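PDB 1VKB: hypothetical protein from Mus musculus, which probably acts as a gamma-glutamylamine cyclotransferase of the AIG2-like family, releasing 5-oxoproline from gamma-glutamyl amines. Local coordinates for residues A40-L54 with Y67-E81. Residues are numbered along the deposited sequence; the frame is centred on the assembly and turned at random.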
loop_
_atom_site.group_PDB
_atom_site.type_symbol
_atom_site.label_atom_id
_atom_site.label_comp_id
_atom_site.label_asym_id
_atom_site.label_seq_id
_atom_site.Cartn_x
_atom_site.Cartn_y
_atom_site.Cartn_z
ATOM N N ALA A 40 7.927 3.938 12.402
ATOM C CA ALA A 40 6.609 3.681 11.885
ATOM C C ALA A 40 5.785 3.177 13.044
ATOM O O ALA A 40 6.157 2.177 13.664
ATOM C CB ALA A 40 6.657 2.675 10.794
ATOM N N ALA A 41 4.716 3.894 13.391
ATOM C CA ALA A 41 3.844 3.447 14.467
ATOM C C ALA A 41 2.482 3.067 13.918
ATOM O O ALA A 41 1.821 3.880 13.255
ATOM C CB ALA A 41 3.687 4.543 15.491
ATOM N N PHE A 42 2.039 1.850 14.207
ATOM C CA PHE A 42 0.674 1.425 13.832
ATOM C C PHE A 42 -0.391 2.236 14.521
ATOM O O PHE A 42 -0.347 2.423 15.740
ATOM C CB PHE A 42 0.499 -0.075 14.135
ATOM C CG PHE A 42 -0.859 -0.613 13.817
ATOM C CD1 PHE A 42 -1.187 -0.994 12.515
ATOM C CD2 PHE A 42 -1.816 -0.750 14.817
ATOM C CE1 PHE A 42 -2.430 -1.530 12.225
ATOM C CE2 PHE A 42 -3.083 -1.262 14.519
ATOM C CZ PHE A 42 -3.391 -1.639 13.232
ATOM N N ARG A 43 -1.347 2.737 13.752
ATOM C CA ARG A 43 -2.459 3.504 14.297
ATOM C C ARG A 43 -3.840 2.859 14.152
ATOM O O ARG A 43 -4.740 3.084 14.985
ATOM C CB ARG A 43 -2.477 4.875 13.641
ATOM C CG ARG A 43 -1.288 5.735 14.030
ATOM C CD ARG A 43 -1.308 6.121 15.490
ATOM N NE ARG A 43 -0.159 6.954 15.787
ATOM C CZ ARG A 43 0.776 6.673 16.657
ATOM N NH1 ARG A 43 0.701 5.600 17.414
ATOM N NH2 ARG A 43 1.792 7.505 16.792
ATOM N N GLY A 44 -4.035 2.059 13.119
ATOM C CA GLY A 44 -5.317 1.372 12.971
ATOM C C GLY A 44 -5.569 0.841 11.578
ATOM O O GLY A 44 -4.645 0.636 10.794
ATOM N N ARG A 45 -6.827 0.576 11.292
ATOM C CA ARG A 45 -7.249 -0.023 10.023
ATOM C C ARG A 45 -8.176 0.939 9.334
ATOM O O ARG A 45 -8.941 1.674 10.003
ATOM C CB ARG A 45 -8.005 -1.317 10.276
ATOM C CG ARG A 45 -7.171 -2.463 10.824
ATOM C CD ARG A 45 -7.971 -3.751 11.017
ATOM N NE ARG A 45 -9.087 -3.584 11.969
ATOM C CZ ARG A 45 -10.394 -3.486 11.655
ATOM N NH1 ARG A 45 -10.813 -3.526 10.392
ATOM N NH2 ARG A 45 -11.296 -3.340 12.626
ATOM N N GLY A 46 -8.160 0.908 8.002
ATOM C CA GLY A 46 -8.992 1.803 7.207
ATOM C C GLY A 46 -9.323 1.257 5.832
ATOM O O GLY A 46 -8.869 0.158 5.462
ATOM N N CYS A 47 -10.182 1.973 5.112
ATOM C CA CYS A 47 -10.454 1.685 3.685
ATOM C C CYS A 47 -10.435 2.996 2.944
ATOM O O CYS A 47 -10.823 4.035 3.493
ATOM C CB CYS A 47 -11.926 1.151 3.588
ATOM S SG CYS A 47 -12.305 0.072 2.192
ATOM N N THR A 48 -10.003 2.977 1.701
ATOM C CA THR A 48 -9.975 4.210 0.938
ATOM C C THR A 48 -11.388 4.719 0.801
ATOM O O THR A 48 -12.336 3.929 0.693
ATOM C CB THR A 48 -9.316 3.996 -0.432
ATOM O OG1 THR A 48 -9.952 2.929 -1.174
ATOM C CG2 THR A 48 -7.902 3.581 -0.221
ATOM N N VAL A 49 -11.565 6.022 0.868
ATOM C CA VAL A 49 -12.897 6.602 0.643
ATOM C C VAL A 49 -13.301 6.465 -0.816
ATOM O O VAL A 49 -14.419 6.049 -1.118
ATOM C CB VAL A 49 -12.972 8.078 1.138
ATOM C CG1 VAL A 49 -14.219 8.757 0.643
ATOM C CG2 VAL A 49 -12.869 8.114 2.686
ATOM N N GLU A 50 -12.393 6.810 -1.713
ATOM C CA GLU A 50 -12.563 6.572 -3.139
ATOM C C GLU A 50 -12.268 5.111 -3.476
ATOM O O GLU A 50 -11.507 4.444 -2.773
ATOM C CB GLU A 50 -11.658 7.501 -3.943
ATOM C CG GLU A 50 -11.808 7.341 -5.457
ATOM C CD GLU A 50 -13.219 7.605 -5.993
ATOM O OE1 GLU A 50 -14.109 6.685 -5.953
ATOM O OE2 GLU A 50 -13.408 8.748 -6.506
ATOM N N SER A 51 -12.901 4.598 -4.530
ATOM C CA SER A 51 -12.586 3.221 -4.986
ATOM C C SER A 51 -11.407 3.261 -5.950
ATOM O O SER A 51 -11.288 4.195 -6.761
ATOM C CB SER A 51 -13.796 2.552 -5.597
ATOM O OG SER A 51 -14.243 3.286 -6.683
ATOM N N PHE A 52 -10.564 2.233 -5.910
ATOM C CA PHE A 52 -9.461 2.082 -6.872
ATOM C C PHE A 52 -9.342 0.601 -7.198
ATOM O O PHE A 52 -9.621 -0.214 -6.313
ATOM C CB PHE A 52 -8.131 2.491 -6.232
ATOM C CG PHE A 52 -8.079 3.923 -5.828
ATOM C CD1 PHE A 52 -7.698 4.881 -6.736
ATOM C CD2 PHE A 52 -8.469 4.311 -4.552
ATOM C CE1 PHE A 52 -7.673 6.222 -6.391
ATOM C CE2 PHE A 52 -8.436 5.646 -4.191
ATOM C CZ PHE A 52 -8.037 6.610 -5.110
ATOM N N PRO A 53 -8.849 0.230 -8.396
ATOM C CA PRO A 53 -8.474 -1.159 -8.645
ATOM C C PRO A 53 -7.233 -1.570 -7.889
ATOM O O PRO A 53 -6.216 -0.858 -7.926
ATOM C CB PRO A 53 -8.217 -1.201 -10.174
ATOM C CG PRO A 53 -8.804 0.047 -10.696
ATOM C CD PRO A 53 -8.602 1.059 -9.587
ATOM N N LEU A 54 -7.282 -2.736 -7.240
ATOM C CA LEU A 54 -6.119 -3.341 -6.605
ATOM C C LEU A 54 -5.876 -4.648 -7.283
ATOM O O LEU A 54 -6.744 -5.539 -7.233
ATOM C CB LEU A 54 -6.367 -3.563 -5.114
ATOM C CG LEU A 54 -5.373 -4.365 -4.312
ATOM C CD1 LEU A 54 -3.967 -3.704 -4.451
ATOM C CD2 LEU A 54 -5.797 -4.585 -2.854
ATOM N N TYR A 67 -4.057 3.942 -10.123
ATOM C CA TYR A 67 -4.615 5.275 -9.921
ATOM C C TYR A 67 -5.720 5.535 -10.956
ATOM O O TYR A 67 -5.521 6.240 -11.948
ATOM C CB TYR A 67 -3.544 6.368 -9.919
ATOM C CG TYR A 67 -4.160 7.630 -9.387
ATOM C CD1 TYR A 67 -4.430 7.772 -8.034
ATOM C CD2 TYR A 67 -4.635 8.605 -10.260
ATOM C CE1 TYR A 67 -5.082 8.890 -7.545
ATOM C CE2 TYR A 67 -5.298 9.736 -9.780
ATOM C CZ TYR A 67 -5.525 9.866 -8.427
ATOM O OH TYR A 67 -6.169 11.003 -7.944
ATOM N N LEU A 68 -6.868 4.929 -10.694
ATOM C CA LEU A 68 -8.070 5.054 -11.473
ATOM C C LEU A 68 -9.242 5.253 -10.518
ATOM O O LEU A 68 -10.050 4.317 -10.270
ATOM C CB LEU A 68 -8.277 3.784 -12.293
ATOM C CG LEU A 68 -7.246 3.611 -13.423
ATOM C CD1 LEU A 68 -7.183 2.190 -13.865
ATOM C CD2 LEU A 68 -7.613 4.526 -14.592
ATOM N N PRO A 69 -9.310 6.441 -9.921
ATOM C CA PRO A 69 -10.325 6.698 -8.923
ATOM C C PRO A 69 -11.724 6.449 -9.466
ATOM O O PRO A 69 -12.025 6.832 -10.608
ATOM C CB PRO A 69 -10.080 8.156 -8.506
ATOM C CG PRO A 69 -9.141 8.707 -9.471
ATOM C CD PRO A 69 -8.395 7.572 -10.093
ATOM N N GLY A 70 -12.539 5.745 -8.675
ATOM C CA GLY A 70 -13.926 5.464 -9.013
ATOM C C GLY A 70 -14.094 4.157 -9.754
ATOM O O GLY A 70 -15.199 3.813 -10.057
ATOM N N LYS A 71 -13.002 3.444 -10.040
ATOM C CA LYS A 71 -13.049 2.087 -10.554
ATOM C C LYS A 71 -12.694 1.104 -9.437
ATOM O O LYS A 71 -11.995 1.455 -8.483
ATOM C CB LYS A 71 -12.075 1.922 -11.719
ATOM C CG LYS A 71 -12.434 2.772 -12.951
ATOM C CD LYS A 71 -13.853 2.496 -13.403
ATOM C CE LYS A 71 -14.097 2.963 -14.838
ATOM N NZ LYS A 71 -15.495 2.632 -15.314
ATOM N N GLY A 72 -13.153 -0.123 -9.553
ATOM C CA GLY A 72 -12.821 -1.127 -8.532
ATOM C C GLY A 72 -13.564 -0.917 -7.210
ATOM O O GLY A 72 -14.729 -0.661 -7.217
ATOM N N HIS A 73 -12.873 -1.019 -6.077
ATOM C CA HIS A 73 -13.495 -1.045 -4.753
ATOM C C HIS A 73 -12.767 -0.168 -3.766
ATOM O O HIS A 73 -11.636 0.228 -4.001
ATOM C CB HIS A 73 -13.467 -2.474 -4.242
ATOM C CG HIS A 73 -13.989 -3.443 -5.240
ATOM N ND1 HIS A 73 -15.337 -3.672 -5.414
ATOM C CD2 HIS A 73 -13.353 -4.173 -6.191
ATOM C CE1 HIS A 73 -15.509 -4.533 -6.404
ATOM N NE2 HIS A 73 -14.323 -4.844 -6.899
ATOM N N CYS A 74 -13.395 0.124 -2.636
ATOM C CA CYS A 74 -12.663 0.757 -1.573
ATOM C C CYS A 74 -11.705 -0.326 -1.091
ATOM O O CYS A 74 -12.091 -1.511 -0.996
ATOM C CB CYS A 74 -13.584 1.281 -0.469
ATOM S SG CYS A 74 -13.924 0.196 0.919
ATOM N N VAL A 75 -10.452 0.038 -0.904
ATOM C CA VAL A 75 -9.379 -0.924 -0.589
ATOM C C VAL A 75 -9.015 -0.801 0.893
ATOM O O VAL A 75 -8.820 0.304 1.390
ATOM C CB VAL A 75 -8.177 -0.701 -1.491
ATOM C CG1 VAL A 75 -6.953 -1.483 -1.035
ATOM C CG2 VAL A 75 -8.527 -1.125 -2.935
ATOM N N THR A 76 -8.937 -1.934 1.591
ATOM C CA THR A 76 -8.655 -1.952 3.022
ATOM C C THR A 76 -7.148 -1.969 3.249
ATOM O O THR A 76 -6.358 -2.410 2.393
ATOM C CB THR A 76 -9.319 -3.200 3.729
ATOM O OG1 THR A 76 -8.768 -4.413 3.216
ATOM C CG2 THR A 76 -10.784 -3.301 3.427
ATOM N N GLY A 77 -6.741 -1.521 4.426
ATOM C CA GLY A 77 -5.328 -1.495 4.752
ATOM C C GLY A 77 -5.137 -0.949 6.131
ATOM O O GLY A 77 -6.066 -0.914 6.958
ATOM N N GLU A 78 -3.900 -0.561 6.378
ATOM C CA GLU A 78 -3.482 -0.167 7.699
ATOM C C GLU A 78 -2.918 1.245 7.658
ATOM O O GLU A 78 -2.178 1.626 6.755
ATOM C CB GLU A 78 -2.449 -1.133 8.242
ATOM C CG GLU A 78 -3.032 -2.524 8.488
ATOM C CD GLU A 78 -1.995 -3.541 8.827
ATOM O OE1 GLU A 78 -0.774 -3.292 8.658
ATOM O OE2 GLU A 78 -2.429 -4.604 9.246
ATOM N N ILE A 79 -3.244 1.988 8.697
ATOM C CA ILE A 79 -2.721 3.352 8.903
ATOM C C ILE A 79 -1.545 3.348 9.858
ATOM O O ILE A 79 -1.635 2.805 10.968
ATOM C CB ILE A 79 -3.826 4.258 9.420
ATOM C CG1 ILE A 79 -5.056 4.215 8.481
ATOM C CG2 ILE A 79 -3.313 5.666 9.614
ATOM C CD1 ILE A 79 -6.292 4.828 9.099
ATOM N N TYR A 80 -0.445 3.978 9.426
ATOM C CA TYR A 80 0.737 4.181 10.281
ATOM C C TYR A 80 1.062 5.637 10.366
ATOM O O TYR A 80 0.803 6.383 9.432
ATOM C CB TYR A 80 1.985 3.460 9.706
ATOM C CG TYR A 80 1.867 1.971 9.817
ATOM C CD1 TYR A 80 1.074 1.269 8.927
ATOM C CD2 TYR A 80 2.545 1.272 10.796
ATOM C CE1 TYR A 80 0.929 -0.102 9.026
ATOM C CE2 TYR A 80 2.394 -0.107 10.920
ATOM C CZ TYR A 80 1.580 -0.776 10.017
ATOM O OH TYR A 80 1.384 -2.133 10.114
ATOM N N GLU A 81 1.667 6.043 11.470
ATOM C CA GLU A 81 2.301 7.354 11.540
ATOM C C GLU A 81 3.803 7.120 11.418
ATOM O O GLU A 81 4.365 6.343 12.210
ATOM C CB GLU A 81 1.920 8.085 12.833
ATOM C CG GLU A 81 2.388 9.509 12.805
ATOM C CD GLU A 81 1.917 10.349 13.982
ATOM O OE1 GLU A 81 1.929 9.851 15.118
ATOM O OE2 GLU A 81 1.562 11.523 13.766
#
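Phe42 turns its ring edge against the face of Tyr80 in a T-shaped pair, with planes at 75° and centroids 5.5 Å apart. The CG of Phe42 stands anti to the backbone N (chi1 179°), which carries CD1 to the phenol end of Tyr80, while Phe42 CE1 meets Glu78 CG at 3.9 Å. Tyr80 OH in turn donates to Glu78 OE1 (2.8 Å), approaching from above the carboxylate plane. A leucine in place of Tyr80 would probably leave the Phe42 edge without an aromatic face and Glu78 OE1 with the backbone N of Arg24 but without the hydroxyl.

Arg43, in the bulge and with its chain bent at chi2, reaches Glu81, whose side chain shares a face of the sheet with Ala41. Arg43 NH2 meets Glu81 OE1 at 2.9 Å in a nearly straight salt bridge, through the anti lone pair of that oxygen; OE1 lies in the guanidinium plane, although the carboxylate is turned 78° from it, and Ala41 CB covers one guanidinium face. Arg43 and Gly44 both donate to Ile79 O, Gly44 only weakly, forming a classic beta bulge in an otherwise regular antiparallel pairing.

At the end of the paired strands a disulfide joins Cys47 SG to Cys74 SG (2.1 Å), tying the two segments covalently. Next to it Thr48 OG1 links two backbones, accepting from Val75 N (2.9 Å) and donating to Glu50 O (2.7 Å). Phe52 CE1 then rests on Pro69 CB at 3.7 Å.

The bulged pair belongs to the mixed sheet of the gamma-glutamyl cyclotransferase-like fold. Strand 14-18 flanks strand 76-82, sending Ile16 and Val18 against Tyr80, whereas strand 101-109 pairs with strand 40-48 and packs Val107 on Ile79. At the loop end, Leu65 of strand 62-66 touches Phe52, Leu54 and Val75.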